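Local atomic coordinates of Ctr9 protein (Myceliophthora thermophila, PDB entry 6AF0), a protein that probably binds the RNA polymerase II complex, and of which this chain is a long, almost wholly helical part containing tetratricopeptide repeats. Residues 527-538 / 553-563; 421-432 / 447-458. All coordinates share one frame; numbering follows the deposited sequence.

Contact 1 (527-538 / 553-563); sequences KLLPPQLLNNIG and FFQAALDSCAR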
# COMPACT_ATOMS: atom_id res chain seq x y z
N LYS A 527 11.35 -21.12 -19.96
CA LYS A 527 11.57 -20.12 -18.92
C LYS A 527 12.27 -20.72 -17.74
O LYS A 527 11.68 -21.48 -16.98
CB LYS A 527 10.26 -19.50 -18.42
CG LYS A 527 8.97 -20.21 -18.81
CD LYS A 527 8.61 -21.44 -17.98
CE LYS A 527 7.23 -21.94 -18.40
NZ LYS A 527 6.23 -20.86 -18.73
N LEU A 528 13.53 -20.37 -17.60
CA LEU A 528 14.26 -20.77 -16.44
C LEU A 528 14.65 -19.45 -15.74
O LEU A 528 15.73 -18.89 -15.97
CB LEU A 528 15.43 -21.67 -16.85
CG LEU A 528 15.15 -22.75 -17.91
CD1 LEU A 528 16.25 -23.82 -17.91
CD2 LEU A 528 13.81 -23.44 -17.74
N LEU A 529 13.69 -18.94 -14.95
CA LEU A 529 13.88 -17.80 -14.03
C LEU A 529 14.19 -18.41 -12.65
O LEU A 529 14.30 -19.63 -12.53
CB LEU A 529 12.61 -16.97 -13.95
CG LEU A 529 12.01 -16.33 -15.20
CD1 LEU A 529 12.59 -16.93 -16.46
CD2 LEU A 529 10.49 -16.48 -15.20
N PRO A 530 14.31 -17.59 -11.59
CA PRO A 530 14.61 -18.24 -10.31
C PRO A 530 13.54 -19.27 -9.90
O PRO A 530 12.33 -19.04 -10.12
CB PRO A 530 14.71 -17.08 -9.31
CG PRO A 530 14.91 -15.85 -10.13
CD PRO A 530 14.26 -16.12 -11.46
N PRO A 531 13.97 -20.40 -9.32
CA PRO A 531 13.12 -21.55 -8.98
C PRO A 531 11.92 -21.24 -8.07
O PRO A 531 10.83 -21.79 -8.25
CB PRO A 531 14.08 -22.47 -8.23
CG PRO A 531 15.42 -22.13 -8.77
CD PRO A 531 15.38 -20.66 -8.98
N GLN A 532 12.12 -20.38 -7.08
CA GLN A 532 11.08 -20.12 -6.12
C GLN A 532 9.88 -19.50 -6.82
O GLN A 532 8.73 -19.94 -6.64
CB GLN A 532 11.60 -19.22 -5.01
CG GLN A 532 12.72 -19.86 -4.20
CD GLN A 532 14.09 -19.57 -4.75
OE1 GLN A 532 14.24 -19.13 -5.90
NE2 GLN A 532 15.11 -19.81 -3.93
N LEU A 533 10.14 -18.50 -7.65
CA LEU A 533 9.07 -17.87 -8.40
C LEU A 533 8.27 -18.91 -9.21
O LEU A 533 7.05 -18.97 -9.13
CB LEU A 533 9.64 -16.79 -9.32
CG LEU A 533 8.63 -16.02 -10.18
CD1 LEU A 533 7.64 -15.24 -9.34
CD2 LEU A 533 9.31 -15.08 -11.15
N LEU A 534 8.97 -19.73 -9.98
CA LEU A 534 8.34 -20.74 -10.82
C LEU A 534 7.54 -21.75 -10.01
O LEU A 534 6.44 -22.13 -10.40
CB LEU A 534 9.40 -21.49 -11.62
CG LEU A 534 10.33 -20.65 -12.50
CD1 LEU A 534 11.42 -21.53 -13.09
CD2 LEU A 534 9.54 -19.95 -13.61
N ASN A 535 8.11 -22.18 -8.89
CA ASN A 535 7.42 -23.09 -7.98
C ASN A 535 6.10 -22.51 -7.50
O ASN A 535 5.05 -23.14 -7.62
CB ASN A 535 8.28 -23.44 -6.77
CG ASN A 535 7.63 -24.48 -5.87
OD1 ASN A 535 8.00 -25.65 -5.89
ND2 ASN A 535 6.65 -24.05 -5.09
N ASN A 536 6.16 -21.31 -6.94
CA ASN A 536 4.94 -20.73 -6.40
C ASN A 536 3.89 -20.61 -7.48
O ASN A 536 2.74 -21.00 -7.30
CB ASN A 536 5.21 -19.39 -5.73
CG ASN A 536 6.14 -19.51 -4.52
OD1 ASN A 536 6.76 -20.55 -4.30
ND2 ASN A 536 6.24 -18.44 -3.75
N ILE A 537 4.29 -20.12 -8.64
CA ILE A 537 3.37 -19.97 -9.74
C ILE A 537 2.75 -21.33 -9.94
O ILE A 537 1.53 -21.46 -10.02
CB ILE A 537 4.05 -19.47 -11.03
CG1 ILE A 537 4.60 -18.05 -10.83
CG2 ILE A 537 3.06 -19.46 -12.19
CD1 ILE A 537 5.37 -17.50 -12.00
N GLY A 538 3.61 -22.36 -9.98
CA GLY A 538 3.16 -23.76 -10.11
C GLY A 538 2.11 -24.12 -9.09
O GLY A 538 1.10 -24.73 -9.43
N PHE A 553 5.59 -25.98 -14.83
CA PHE A 553 6.26 -24.97 -13.99
C PHE A 553 7.19 -25.59 -12.94
O PHE A 553 8.29 -25.10 -12.74
CB PHE A 553 5.25 -24.03 -13.33
CG PHE A 553 5.05 -22.76 -14.09
CD1 PHE A 553 4.00 -22.63 -14.99
CD2 PHE A 553 5.94 -21.70 -13.96
CE1 PHE A 553 3.83 -21.47 -15.70
CE2 PHE A 553 5.77 -20.52 -14.66
CZ PHE A 553 4.72 -20.41 -15.54
N PHE A 554 6.75 -26.65 -12.29
CA PHE A 554 7.64 -27.38 -11.38
C PHE A 554 8.86 -27.93 -12.10
O PHE A 554 9.98 -27.84 -11.57
CB PHE A 554 6.92 -28.53 -10.68
CG PHE A 554 5.84 -28.08 -9.77
CD1 PHE A 554 6.09 -27.13 -8.79
CD2 PHE A 554 4.55 -28.61 -9.88
CE1 PHE A 554 5.09 -26.70 -7.94
CE2 PHE A 554 3.54 -28.18 -9.03
CZ PHE A 554 3.82 -27.23 -8.06
N GLN A 555 8.65 -28.52 -13.28
CA GLN A 555 9.75 -29.11 -14.03
C GLN A 555 10.71 -28.01 -14.39
O GLN A 555 11.93 -28.17 -14.25
CB GLN A 555 9.25 -29.81 -15.29
CG GLN A 555 10.37 -30.49 -16.08
CD GLN A 555 11.16 -31.48 -15.24
OE1 GLN A 555 12.37 -31.31 -15.02
NE2 GLN A 555 10.47 -32.52 -14.74
N ALA A 556 10.15 -26.89 -14.83
CA ALA A 556 10.94 -25.71 -15.20
C ALA A 556 11.77 -25.19 -14.03
O ALA A 556 12.90 -24.73 -14.20
CB ALA A 556 10.03 -24.61 -15.74
N ALA A 557 11.19 -25.26 -12.84
CA ALA A 557 11.88 -24.88 -11.60
C ALA A 557 13.07 -25.77 -11.30
O ALA A 557 14.14 -25.29 -10.92
CB ALA A 557 10.91 -24.94 -10.44
N LEU A 558 12.86 -27.08 -11.45
CA LEU A 558 13.93 -28.06 -11.30
C LEU A 558 15.06 -27.79 -12.27
O LEU A 558 16.22 -27.71 -11.88
CB LEU A 558 13.39 -29.47 -11.51
CG LEU A 558 12.54 -30.04 -10.37
CD1 LEU A 558 11.96 -31.39 -10.74
CD2 LEU A 558 13.36 -30.15 -9.09
N ASP A 559 14.73 -27.63 -13.55
CA ASP A 559 15.75 -27.36 -14.54
C ASP A 559 16.53 -26.14 -14.10
O ASP A 559 17.76 -26.16 -14.01
CB ASP A 559 15.11 -27.15 -15.90
CG ASP A 559 14.46 -28.41 -16.43
OD1 ASP A 559 14.92 -29.52 -16.06
OD2 ASP A 559 13.49 -28.28 -17.19
N SER A 560 15.79 -25.10 -13.77
CA SER A 560 16.37 -23.84 -13.35
C SER A 560 17.33 -24.02 -12.17
O SER A 560 18.37 -23.40 -12.17
CB SER A 560 15.27 -22.83 -13.01
OG SER A 560 15.83 -21.63 -12.51
N CYS A 561 16.98 -24.86 -11.19
CA CYS A 561 17.90 -25.20 -10.07
C CYS A 561 19.16 -25.91 -10.54
O CYS A 561 20.24 -25.73 -9.98
CB CYS A 561 17.26 -26.14 -9.04
SG CYS A 561 15.89 -25.50 -8.08
N ALA A 562 19.01 -26.75 -11.55
CA ALA A 562 20.16 -27.44 -12.14
C ALA A 562 21.13 -26.42 -12.75
O ALA A 562 22.34 -26.51 -12.55
CB ALA A 562 19.72 -28.46 -13.18
N ARG A 563 20.59 -25.45 -13.48
CA ARG A 563 21.40 -24.38 -14.04
C ARG A 563 22.14 -23.59 -12.96
O ARG A 563 23.27 -23.18 -13.17
CB ARG A 563 20.56 -23.42 -14.90
CG ARG A 563 21.18 -22.03 -15.04
CD ARG A 563 20.54 -21.25 -16.16
NE ARG A 563 19.10 -21.10 -15.95
CZ ARG A 563 18.56 -20.31 -15.03
NH1 ARG A 563 19.28 -19.58 -14.19
NH2 ARG A 563 17.25 -20.26 -14.93
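L534 enters helix 553-563 as a knob among F553, A556, A557 and S560, and its atoms can be followed outward. CB lies 3.9 Å from A557 CB. At CG, anti to the carbonyl carbon (chi1 -56°), the chain forks: CD1 reaches the A557 backbone, 3.7 Å from its CA, while CD2 lies 4.0 Å from F553 CE2, the two side chains crossing at about a right angle. The F553 ring is covered on both faces. I537 CG2 stands over its centre, 3.8 Å from the centroid in a CH-pi contact, and K527 CE lies over the opposite face, offset toward the rim. The two helices run antiparallel at 168°, with axes 8.0 Å apart, the helical hairpin of a tetratricopeptide repeat. The backbones come nearest at P531 and A557, whose CA atoms are 4.4 Å apart, with the A557 methyl meeting P531 O and L534 CB. Toward the far end of the hairpin, S560 OG donates to L529 O (2.5 Å), tilted out of the carbonyl plane, which ties the loop before the helix to its partner. P531 CG packs on C561 SG at 3.5 Å. N535 sends its amide beside F554, the planes 62° apart, while its ND2 bonds to the backbone of another protein's chain.

Contact 2 (421-432 / 447-458); sequences MILLGTLYAEEV and EAKKAISLLEGV
The Y428 ring is met obliquely by K450, whose CB lies 3.5 Å from Y428 CD2 and whose CD runs on past CE2 and CZ, so that the aliphatic part of the lysine follows the ring outward. The carboxylate of E447 stands almost perpendicular to this ring (88°). It is only modestly turned from that of E431, with E431 OE2 and E447 OE1 4.1 Å apart, a pair of like charges; a long, weak ion pair to K405 probably eases the charge on E431. An alanine in place of Y428 would keep the CB contact with A451 but is likely to leave the K450 chain without its aromatic support and free to turn. Where the helices come closest, G425 and A451 have CA atoms 4.3 Å apart. There L454, its CG beside the backbone N (chi1 -73°), puts CD1 3.5 Å from L424 CB. V432 CG2 packs on A448 CB (3.8 Å) at one end, and V458 CG2 on I422 CB (4.0 Å) at the other. The helices cross at -145°, an antiparallel hairpin of the helical solenoid. M421 and Y428 also touch helix 401-414, I422 and I452 rest on helix 473-484, and I422 and T426 pack on another protein's chain.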
# COMPACT_ATOMS: atom_id res chain seq x y z
N MET A 421 3.75 5.88 0.83
CA MET A 421 2.91 4.72 0.59
C MET A 421 3.69 3.41 0.44
O MET A 421 3.36 2.40 1.04
CB MET A 421 2.03 4.94 -0.65
CG MET A 421 0.93 5.97 -0.45
SD MET A 421 -0.53 5.64 -1.44
CE MET A 421 0.15 5.57 -3.09
N ILE A 422 4.73 3.42 -0.37
CA ILE A 422 5.50 2.20 -0.62
C ILE A 422 6.28 1.79 0.62
O ILE A 422 6.47 0.61 0.86
CB ILE A 422 6.47 2.32 -1.82
CG1 ILE A 422 7.20 1.00 -2.05
CG2 ILE A 422 7.51 3.42 -1.62
CD1 ILE A 422 7.93 0.91 -3.37
N LEU A 423 6.75 2.75 1.39
CA LEU A 423 7.57 2.42 2.56
C LEU A 423 6.70 1.92 3.70
O LEU A 423 7.03 0.95 4.38
CB LEU A 423 8.35 3.63 3.05
CG LEU A 423 9.27 3.33 4.24
CD1 LEU A 423 10.15 2.13 3.96
CD2 LEU A 423 10.13 4.55 4.57
N LEU A 424 5.59 2.62 3.91
CA LEU A 424 4.68 2.24 4.95
C LEU A 424 4.15 0.83 4.67
O LEU A 424 4.33 -0.07 5.48
CB LEU A 424 3.56 3.28 5.09
CG LEU A 424 2.62 3.11 6.29
CD1 LEU A 424 3.35 3.07 7.64
CD2 LEU A 424 1.58 4.23 6.26
N GLY A 425 3.58 0.63 3.48
CA GLY A 425 3.06 -0.69 3.06
C GLY A 425 4.06 -1.85 3.24
O GLY A 425 3.70 -2.91 3.76
N THR A 426 5.30 -1.63 2.81
CA THR A 426 6.36 -2.60 3.01
C THR A 426 6.52 -2.88 4.49
O THR A 426 6.66 -4.03 4.90
CB THR A 426 7.72 -2.08 2.51
OG1 THR A 426 7.56 -1.48 1.22
CG2 THR A 426 8.72 -3.20 2.41
N LEU A 427 6.51 -1.81 5.29
CA LEU A 427 6.68 -1.92 6.73
C LEU A 427 5.61 -2.84 7.36
O LEU A 427 5.94 -3.73 8.13
CB LEU A 427 6.62 -0.53 7.38
CG LEU A 427 7.25 -0.34 8.77
CD1 LEU A 427 7.11 1.11 9.20
CD2 LEU A 427 6.67 -1.24 9.86
N TYR A 428 4.35 -2.57 7.02
CA TYR A 428 3.24 -3.39 7.44
C TYR A 428 3.36 -4.84 6.93
O TYR A 428 3.20 -5.80 7.69
CB TYR A 428 1.91 -2.79 6.96
CG TYR A 428 1.41 -1.61 7.77
CD1 TYR A 428 1.64 -1.52 9.13
CD2 TYR A 428 0.65 -0.60 7.18
CE1 TYR A 428 1.17 -0.46 9.87
CE2 TYR A 428 0.17 0.47 7.93
CZ TYR A 428 0.44 0.53 9.28
OH TYR A 428 0.00 1.57 10.07
N ALA A 429 3.63 -5.00 5.65
CA ALA A 429 3.77 -6.34 5.11
C ALA A 429 4.77 -7.10 5.93
O ALA A 429 4.45 -8.13 6.47
CB ALA A 429 4.23 -6.30 3.66
N GLU A 430 5.97 -6.58 6.06
CA GLU A 430 7.00 -7.28 6.81
C GLU A 430 6.58 -7.59 8.25
O GLU A 430 7.04 -8.54 8.84
CB GLU A 430 8.30 -6.49 6.83
CG GLU A 430 9.02 -6.46 5.49
CD GLU A 430 10.52 -6.31 5.64
OE1 GLU A 430 11.03 -6.44 6.76
OE2 GLU A 430 11.20 -6.05 4.63
N GLU A 431 5.72 -6.76 8.82
CA GLU A 431 5.21 -6.97 10.17
C GLU A 431 4.37 -8.26 10.24
O GLU A 431 4.58 -9.10 11.12
CB GLU A 431 4.37 -5.76 10.60
CG GLU A 431 4.13 -5.62 12.09
CD GLU A 431 3.35 -4.34 12.43
OE1 GLU A 431 4.01 -3.36 12.85
OE2 GLU A 431 2.10 -4.32 12.24
N VAL A 432 3.44 -8.39 9.29
CA VAL A 432 2.64 -9.59 9.11
C VAL A 432 3.50 -10.86 8.90
O VAL A 432 3.29 -11.89 9.52
CB VAL A 432 1.75 -9.45 7.85
CG1 VAL A 432 1.11 -10.78 7.48
CG2 VAL A 432 0.69 -8.40 8.06
N GLU A 447 -3.39 -4.78 9.91
CA GLU A 447 -2.08 -4.39 9.35
C GLU A 447 -1.87 -4.98 7.95
O GLU A 447 -1.27 -4.35 7.09
CB GLU A 447 -0.91 -4.82 10.24
CG GLU A 447 -1.16 -4.77 11.75
CD GLU A 447 -2.02 -3.61 12.17
OE1 GLU A 447 -1.52 -2.46 12.21
OE2 GLU A 447 -3.21 -3.84 12.46
N ALA A 448 -2.33 -6.21 7.76
CA ALA A 448 -2.32 -6.85 6.45
C ALA A 448 -3.16 -6.04 5.47
O ALA A 448 -2.70 -5.74 4.37
CB ALA A 448 -2.83 -8.27 6.54
N LYS A 449 -4.37 -5.67 5.84
CA LYS A 449 -5.21 -4.90 4.93
C LYS A 449 -4.50 -3.60 4.58
O LYS A 449 -4.29 -3.30 3.41
CB LYS A 449 -6.61 -4.64 5.49
CG LYS A 449 -7.45 -3.65 4.67
CD LYS A 449 -7.27 -3.78 3.14
CE LYS A 449 -8.22 -2.88 2.35
NZ LYS A 449 -7.85 -2.84 0.91
N LYS A 450 -4.13 -2.85 5.61
CA LYS A 450 -3.41 -1.59 5.40
C LYS A 450 -2.30 -1.76 4.36
O LYS A 450 -2.18 -0.97 3.43
CB LYS A 450 -2.82 -1.05 6.72
CG LYS A 450 -3.85 -0.55 7.72
CD LYS A 450 -3.22 -0.15 9.04
CE LYS A 450 -4.28 0.03 10.13
NZ LYS A 450 -5.25 1.12 9.81
N ALA A 451 -1.50 -2.81 4.51
CA ALA A 451 -0.43 -3.08 3.56
C ALA A 451 -0.99 -3.28 2.15
O ALA A 451 -0.59 -2.61 1.20
CB ALA A 451 0.38 -4.28 4.00
N ILE A 452 -1.95 -4.18 2.01
CA ILE A 452 -2.54 -4.48 0.71
C ILE A 452 -3.03 -3.21 0.02
O ILE A 452 -2.67 -2.95 -1.12
CB ILE A 452 -3.70 -5.49 0.84
CG1 ILE A 452 -3.13 -6.87 1.21
CG2 ILE A 452 -4.49 -5.59 -0.45
CD1 ILE A 452 -4.20 -7.89 1.54
N SER A 453 -3.83 -2.42 0.72
CA SER A 453 -4.34 -1.14 0.20
C SER A 453 -3.25 -0.17 -0.25
O SER A 453 -3.37 0.48 -1.29
CB SER A 453 -5.19 -0.45 1.25
OG SER A 453 -4.59 -0.57 2.52
N LEU A 454 -2.20 -0.07 0.55
CA LEU A 454 -1.07 0.81 0.24
C LEU A 454 -0.34 0.41 -1.03
O LEU A 454 -0.04 1.25 -1.87
CB LEU A 454 -0.07 0.87 1.40
CG LEU A 454 -0.53 1.68 2.63
CD1 LEU A 454 0.62 2.01 3.57
CD2 LEU A 454 -1.23 2.96 2.21
N LEU A 455 -0.07 -0.87 -1.18
CA LEU A 455 0.66 -1.36 -2.35
C LEU A 455 -0.23 -1.46 -3.61
O LEU A 455 0.27 -1.49 -4.72
CB LEU A 455 1.32 -2.70 -2.00
CG LEU A 455 2.18 -2.69 -0.71
CD1 LEU A 455 2.90 -3.99 -0.44
CD2 LEU A 455 3.22 -1.59 -0.72
N GLU A 456 -1.55 -1.49 -3.44
CA GLU A 456 -2.48 -1.37 -4.56
C GLU A 456 -2.59 0.08 -5.01
O GLU A 456 -2.89 0.35 -6.19
CB GLU A 456 -3.87 -1.88 -4.19
CG GLU A 456 -4.05 -3.38 -4.36
CD GLU A 456 -3.43 -3.89 -5.65
OE1 GLU A 456 -2.55 -4.77 -5.58
OE2 GLU A 456 -3.79 -3.41 -6.74
N GLY A 457 -2.41 0.99 -4.06
CA GLY A 457 -2.28 2.41 -4.35
C GLY A 457 -0.98 2.70 -5.09
O GLY A 457 -0.94 3.60 -5.92
N VAL A 458 0.06 1.95 -4.77
CA VAL A 458 1.31 1.98 -5.52
C VAL A 458 1.12 1.41 -6.92
O VAL A 458 1.75 1.88 -7.86
CB VAL A 458 2.40 1.18 -4.80
CG1 VAL A 458 3.61 0.95 -5.69
CG2 VAL A 458 2.83 1.90 -3.52

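How the contacts relate
Following the chain from the N terminus, contact 2 comes first: it closes the turn between helices 418-435 and 445-463. Helices 473-484 and 488-504 come next, and after a partly unmodelled connection contact 1 closes the turn between helices 531-543 and 547-566. The contacts therefore stand in series, neither nested nor crossed, each bringing together helices consecutive in sequence. Their centres are 28 Å apart and their nearest atoms about 14 Å, so any link is indirect: helix 473-484 touches contact 2, and helix 488-504 touches contact 1. On the C-terminal side, helix 573-591 packs against contact 1. Both hairpins also meet the chain of another protein.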